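Putative rRNA methyltransferase (Sorangium cellulosum, PDB 4RWZ) probably methylates the N1 position of an adenine in 16S rRNA, a modification that confers resistance to aminoglycoside antibiotics. Local coordinates at residues V39-G53 with A73-A85. Sequence-based numbering, arbitrary orientation.
Sequences VYRSAGAHPDTYCIG and ARGGRPNALFVVA
Tyr40 and Arg77 meet as a cation-pi stack at the outer end of this contact. The guanidinium lies flat over the phenol, planes 14° apart and centres 4.0 Å apart, while Gly44 CA packs on its opposite face, toward the rim. Arg77 runs extended from CG to NE across the ring, and its NH1 donates to Tyr40 O at 2.8 Å, in the guanidinium plane but from above the carbonyl plane. Gly44 N, the helical donor, reaches the same oxygen from the opposite face, so the carbonyl accepts two bonds. With CG anti to the backbone N (chi1 -172°), the Tyr40 ring extends toward the loop before strand 80-84, where its hydroxyl donates to a lone pair of Gly75 O, in the carbonyl plane (2.6 Å).

Asn79 is the second clamp. Its ND2 gives one hydrogen to Ala43 O (3.0 Å), nearly straight and in the amide plane, and the other to Thr49 O (2.9 Å), tying helix end to strand start. Beyond it, strands 49-53 and 80-84 pair in parallel, beginning with Cys51 N to Asn79 O at 2.7 Å. On the sheet face that carries Ala80 and Phe82, Val39 CG1 of the helix touches Phe82 CZ at 3.7 Å, a ring also packed by Val64 of helix 62-68. On the face of Leu81 and Ile52, Tyr50 OH lies against Leu81 CB, and a water joins that hydroxyl to Pro78 O and Ala80 O.

This is the edge of a Rossmann-like methyltransferase sheet, with strand 80-84 outermost. Bonding by both ND2 hydrogens fixes the amide's rotation; the stack and the carbonyl bond hold the guanidinium in place, and the pi face and carbonyl dipole probably stabilise its positive charge.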
loop_
_atom_site.group_PDB
_atom_site.type_symbol
_atom_site.label_atom_id
_atom_site.label_comp_id
_atom_site.label_asym_id
_atom_site.label_seq_id
_atom_site.Cartn_x
_atom_site.Cartn_y
_atom_site.Cartn_z
ATOM N N VAL A 39 -1.801 3.305 9.625
ATOM C CA VAL A 39 -0.423 2.861 9.927
ATOM C C VAL A 39 -0.068 3.118 11.356
ATOM O O VAL A 39 0.544 2.263 12.029
ATOM C CB VAL A 39 0.589 3.489 8.939
ATOM C CG1 VAL A 39 2.036 3.351 9.396
ATOM C CG2 VAL A 39 0.404 2.842 7.532
ATOM N N TYR A 40 -0.442 4.282 11.871
ATOM C CA TYR A 40 -0.230 4.509 13.295
ATOM C C TYR A 40 -0.898 3.457 14.204
ATOM O O TYR A 40 -0.283 2.913 15.134
ATOM C CB TYR A 40 -0.737 5.921 13.671
ATOM C CG TYR A 40 -0.380 6.300 15.098
ATOM C CD1 TYR A 40 0.879 6.842 15.427
ATOM C CD2 TYR A 40 -1.283 6.107 16.121
ATOM C CE1 TYR A 40 1.211 7.186 16.740
ATOM C CE2 TYR A 40 -0.952 6.455 17.457
ATOM C CZ TYR A 40 0.291 6.992 17.743
ATOM O OH TYR A 40 0.587 7.293 19.061
ATOM N N ARG A 41 -2.165 3.192 13.952
ATOM C CA ARG A 41 -2.872 2.183 14.738
ATOM C C ARG A 41 -2.259 0.808 14.563
ATOM O O ARG A 41 -2.151 0.043 15.538
ATOM C CB ARG A 41 -4.340 2.128 14.305
ATOM C CG ARG A 41 -5.122 3.361 14.735
ATOM C CD ARG A 41 -6.669 3.153 14.561
ATOM N NE ARG A 41 -7.022 3.012 13.122
ATOM C CZ ARG A 41 -7.342 4.068 12.344
ATOM N NH1 ARG A 41 -7.461 5.272 12.860
ATOM N NH2 ARG A 41 -7.651 3.887 11.111
ATOM N N SER A 42 -1.895 0.469 13.334
ATOM C CA SER A 42 -1.316 -0.873 13.103
ATOM C C SER A 42 -0.006 -1.039 13.847
ATOM O O SER A 42 0.300 -2.114 14.418
ATOM C CB SER A 42 -1.109 -1.159 11.603
ATOM O OG SER A 42 -2.344 -1.160 10.873
ATOM N N ALA A 43 0.779 0.044 13.920
ATOM C CA ALA A 43 2.044 -0.028 14.642
ATOM C C ALA A 43 1.805 -0.253 16.126
ATOM O O ALA A 43 2.580 -0.970 16.801
ATOM C CB ALA A 43 2.900 1.283 14.377
ATOM N N GLY A 44 0.742 0.328 16.672
ATOM C CA GLY A 44 0.460 0.093 18.088
ATOM C C GLY A 44 -0.017 -1.341 18.317
ATOM O O GLY A 44 0.415 -2.008 19.269
ATOM N N ALA A 45 -0.870 -1.830 17.426
ATOM C CA ALA A 45 -1.455 -3.194 17.551
ATOM C C ALA A 45 -0.449 -4.304 17.296
ATOM O O ALA A 45 -0.601 -5.409 17.821
ATOM C CB ALA A 45 -2.670 -3.374 16.586
ATOM N N HIS A 46 0.542 -4.053 16.449
ATOM C CA HIS A 46 1.508 -5.081 16.065
ATOM C C HIS A 46 2.923 -4.613 16.276
ATOM O O HIS A 46 3.568 -4.190 15.316
ATOM C CB HIS A 46 1.292 -5.431 14.589
ATOM C CG HIS A 46 -0.104 -5.877 14.299
ATOM N ND1 HIS A 46 -1.034 -5.071 13.680
ATOM C CD2 HIS A 46 -0.747 -7.032 14.594
ATOM C CE1 HIS A 46 -2.182 -5.716 13.576
ATOM N NE2 HIS A 46 -2.037 -6.907 14.128
ATOM N N PRO A 47 3.420 -4.654 17.534
ATOM C CA PRO A 47 4.754 -4.103 17.825
ATOM C C PRO A 47 5.875 -4.882 17.114
ATOM O O PRO A 47 6.988 -4.382 16.955
ATOM C CB PRO A 47 4.881 -4.244 19.359
ATOM C CG PRO A 47 3.791 -5.280 19.746
ATOM C CD PRO A 47 2.688 -5.031 18.760
ATOM N N ASP A 48 5.552 -6.062 16.618
ATOM C CA ASP A 48 6.526 -6.893 15.916
ATOM C C ASP A 48 6.586 -6.591 14.420
ATOM O O ASP A 48 7.383 -7.188 13.694
ATOM C CB ASP A 48 6.253 -8.386 16.161
ATOM C CG ASP A 48 5.065 -8.934 15.355
ATOM O OD1 ASP A 48 4.218 -8.174 14.798
ATOM O OD2 ASP A 48 4.963 -10.178 15.303
ATOM N N THR A 49 5.730 -5.677 13.968
ATOM C CA THR A 49 5.667 -5.333 12.547
ATOM C C THR A 49 6.159 -3.916 12.321
ATOM O O THR A 49 5.741 -2.982 13.033
ATOM C CB THR A 49 4.208 -5.501 12.040
ATOM O OG1 THR A 49 3.748 -6.838 12.368
ATOM C CG2 THR A 49 4.049 -5.168 10.518
ATOM N N TYR A 50 7.056 -3.746 11.345
ATOM C CA TYR A 50 7.441 -2.413 10.911
ATOM C C TYR A 50 6.403 -1.948 9.896
ATOM O O TYR A 50 6.225 -2.563 8.853
ATOM C CB TYR A 50 8.866 -2.429 10.312
ATOM C CG TYR A 50 9.491 -1.036 10.210
ATOM C CD1 TYR A 50 10.015 -0.399 11.334
ATOM C CD2 TYR A 50 9.541 -0.357 8.988
ATOM C CE1 TYR A 50 10.570 0.847 11.253
ATOM C CE2 TYR A 50 10.110 0.922 8.891
ATOM C CZ TYR A 50 10.623 1.518 10.042
ATOM O OH TYR A 50 11.210 2.785 10.011
ATOM N N CYS A 51 5.717 -0.842 10.182
ATOM C CA CYS A 51 4.549 -0.406 9.382
ATOM C C CYS A 51 4.886 0.856 8.632
ATOM O O CYS A 51 5.302 1.824 9.255
ATOM C CB CYS A 51 3.377 -0.126 10.282
ATOM S SG CYS A 51 2.927 -1.599 11.313
ATOM N N ILE A 52 4.738 0.833 7.312
ATOM C CA ILE A 52 5.173 1.944 6.470
ATOM C C ILE A 52 3.982 2.477 5.731
ATOM O O ILE A 52 3.324 1.729 5.019
ATOM C CB ILE A 52 6.246 1.478 5.442
ATOM C CG1 ILE A 52 7.423 0.830 6.187
ATOM C CG2 ILE A 52 6.673 2.673 4.584
ATOM C CD1 ILE A 52 8.561 0.295 5.205
ATOM N N GLY A 53 3.670 3.770 5.888
ATOM C CA GLY A 53 2.587 4.354 5.101
ATOM C C GLY A 53 3.220 5.179 3.979
ATOM O O GLY A 53 4.229 5.868 4.202
ATOM N N ALA A 73 6.285 7.517 25.394
ATOM C CA ALA A 73 5.384 8.096 26.417
ATOM C C ALA A 73 4.562 9.256 25.865
ATOM O O ALA A 73 3.458 9.529 26.343
ATOM C CB ALA A 73 6.204 8.574 27.622
ATOM N N ARG A 74 5.085 9.924 24.827
ATOM C CA ARG A 74 4.372 11.030 24.191
ATOM C C ARG A 74 3.717 10.634 22.893
ATOM O O ARG A 74 3.317 11.502 22.123
ATOM C CB ARG A 74 5.281 12.256 23.947
ATOM C CG ARG A 74 5.477 13.196 25.210
ATOM C CD ARG A 74 6.360 12.636 26.258
ATOM N NE ARG A 74 6.494 13.545 27.419
ATOM C CZ ARG A 74 7.453 14.462 27.559
ATOM N NH1 ARG A 74 8.384 14.629 26.621
ATOM N NH2 ARG A 74 7.483 15.227 28.651
ATOM N N GLY A 75 3.566 9.323 22.694
ATOM C CA GLY A 75 2.823 8.809 21.550
ATOM C C GLY A 75 3.679 8.251 20.428
ATOM O O GLY A 75 3.148 7.859 19.410
ATOM N N GLY A 76 5.000 8.278 20.548
ATOM C CA GLY A 76 5.806 7.844 19.402
ATOM C C GLY A 76 5.617 6.349 19.185
ATOM O O GLY A 76 5.281 5.580 20.116
ATOM N N ARG A 77 5.802 5.932 17.951
ATOM C CA ARG A 77 5.799 4.504 17.596
ATOM C C ARG A 77 6.964 4.286 16.679
ATOM O O ARG A 77 6.906 4.658 15.511
ATOM C CB ARG A 77 4.461 4.090 16.947
ATOM C CG ARG A 77 3.397 4.111 18.074
ATOM C CD ARG A 77 2.090 3.531 17.772
ATOM N NE ARG A 77 1.266 3.715 18.968
ATOM C CZ ARG A 77 -0.052 3.541 19.007
ATOM N NH1 ARG A 77 -0.718 3.144 17.926
ATOM N NH2 ARG A 77 -0.701 3.752 20.164
ATOM N N PRO A 78 8.028 3.682 17.209
ATOM C CA PRO A 78 9.270 3.602 16.434
ATOM C C PRO A 78 9.129 2.579 15.331
ATOM O O PRO A 78 10.013 2.519 14.496
ATOM C CB PRO A 78 10.329 3.154 17.465
ATOM C CG PRO A 78 9.512 2.470 18.570
ATOM C CD PRO A 78 8.165 3.173 18.590
ATOM N N ASN A 79 8.052 1.793 15.311
ATOM C CA ASN A 79 7.865 0.885 14.200
ATOM C C ASN A 79 6.929 1.439 13.125
ATOM O O ASN A 79 6.370 0.672 12.345
ATOM C CB ASN A 79 7.349 -0.465 14.668
ATOM C CG ASN A 79 6.049 -0.353 15.454
ATOM O OD1 ASN A 79 5.811 0.663 16.154
ATOM N ND2 ASN A 79 5.219 -1.419 15.386
ATOM N N ALA A 80 6.729 2.756 13.132
ATOM C CA ALA A 80 5.968 3.372 12.048
ATOM C C ALA A 80 6.874 4.293 11.258
ATOM O O ALA A 80 7.742 4.974 11.815
ATOM C CB ALA A 80 4.783 4.169 12.593
ATOM N N LEU A 81 6.640 4.332 9.954
ATOM C CA LEU A 81 7.400 5.205 9.064
ATOM C C LEU A 81 6.464 5.744 7.990
ATOM O O LEU A 81 5.597 5.001 7.502
ATOM C CB LEU A 81 8.518 4.416 8.354
ATOM C CG LEU A 81 9.505 5.265 7.524
ATOM C CD1 LEU A 81 10.313 6.151 8.478
ATOM C CD2 LEU A 81 10.394 4.281 6.734
ATOM N N PHE A 82 6.668 7.011 7.595
ATOM C CA PHE A 82 5.846 7.649 6.533
ATOM C C PHE A 82 6.704 8.140 5.383
ATOM O O PHE A 82 7.654 8.863 5.616
ATOM C CB PHE A 82 5.016 8.782 7.156
ATOM C CG PHE A 82 4.063 8.195 8.168
ATOM C CD1 PHE A 82 2.863 7.628 7.750
ATOM C CD2 PHE A 82 4.441 8.103 9.487
ATOM C CE1 PHE A 82 2.033 6.985 8.671
ATOM C CE2 PHE A 82 3.622 7.452 10.425
ATOM C CZ PHE A 82 2.398 6.934 10.004
ATOM N N VAL A 83 6.365 7.708 4.172
ATOM C CA VAL A 83 7.198 7.850 2.979
ATOM C C VAL A 83 6.427 8.588 1.893
ATOM O O VAL A 83 5.252 8.319 1.663
ATOM C CB VAL A 83 7.595 6.437 2.470
ATOM C CG1 VAL A 83 8.255 6.484 1.064
ATOM C CG2 VAL A 83 8.540 5.809 3.533
ATOM N N VAL A 84 7.073 9.540 1.243
ATOM C CA VAL A 84 6.394 10.289 0.211
ATOM C C VAL A 84 6.713 9.699 -1.175
ATOM O O VAL A 84 7.870 9.772 -1.656
ATOM C CB VAL A 84 6.859 11.800 0.217
ATOM C CG1 VAL A 84 6.076 12.556 -0.793
ATOM C CG2 VAL A 84 6.641 12.384 1.625
ATOM N N ALA A 85 5.697 9.137 -1.825
ATOM C CA ALA A 85 5.879 8.541 -3.164
ATOM C C ALA A 85 4.517 8.299 -3.815
ATOM O O ALA A 85 3.502 8.130 -3.145
ATOM C CB ALA A 85 6.660 7.226 -3.084
HETATM O O HOH W 1 10.621 4.351 12.198
#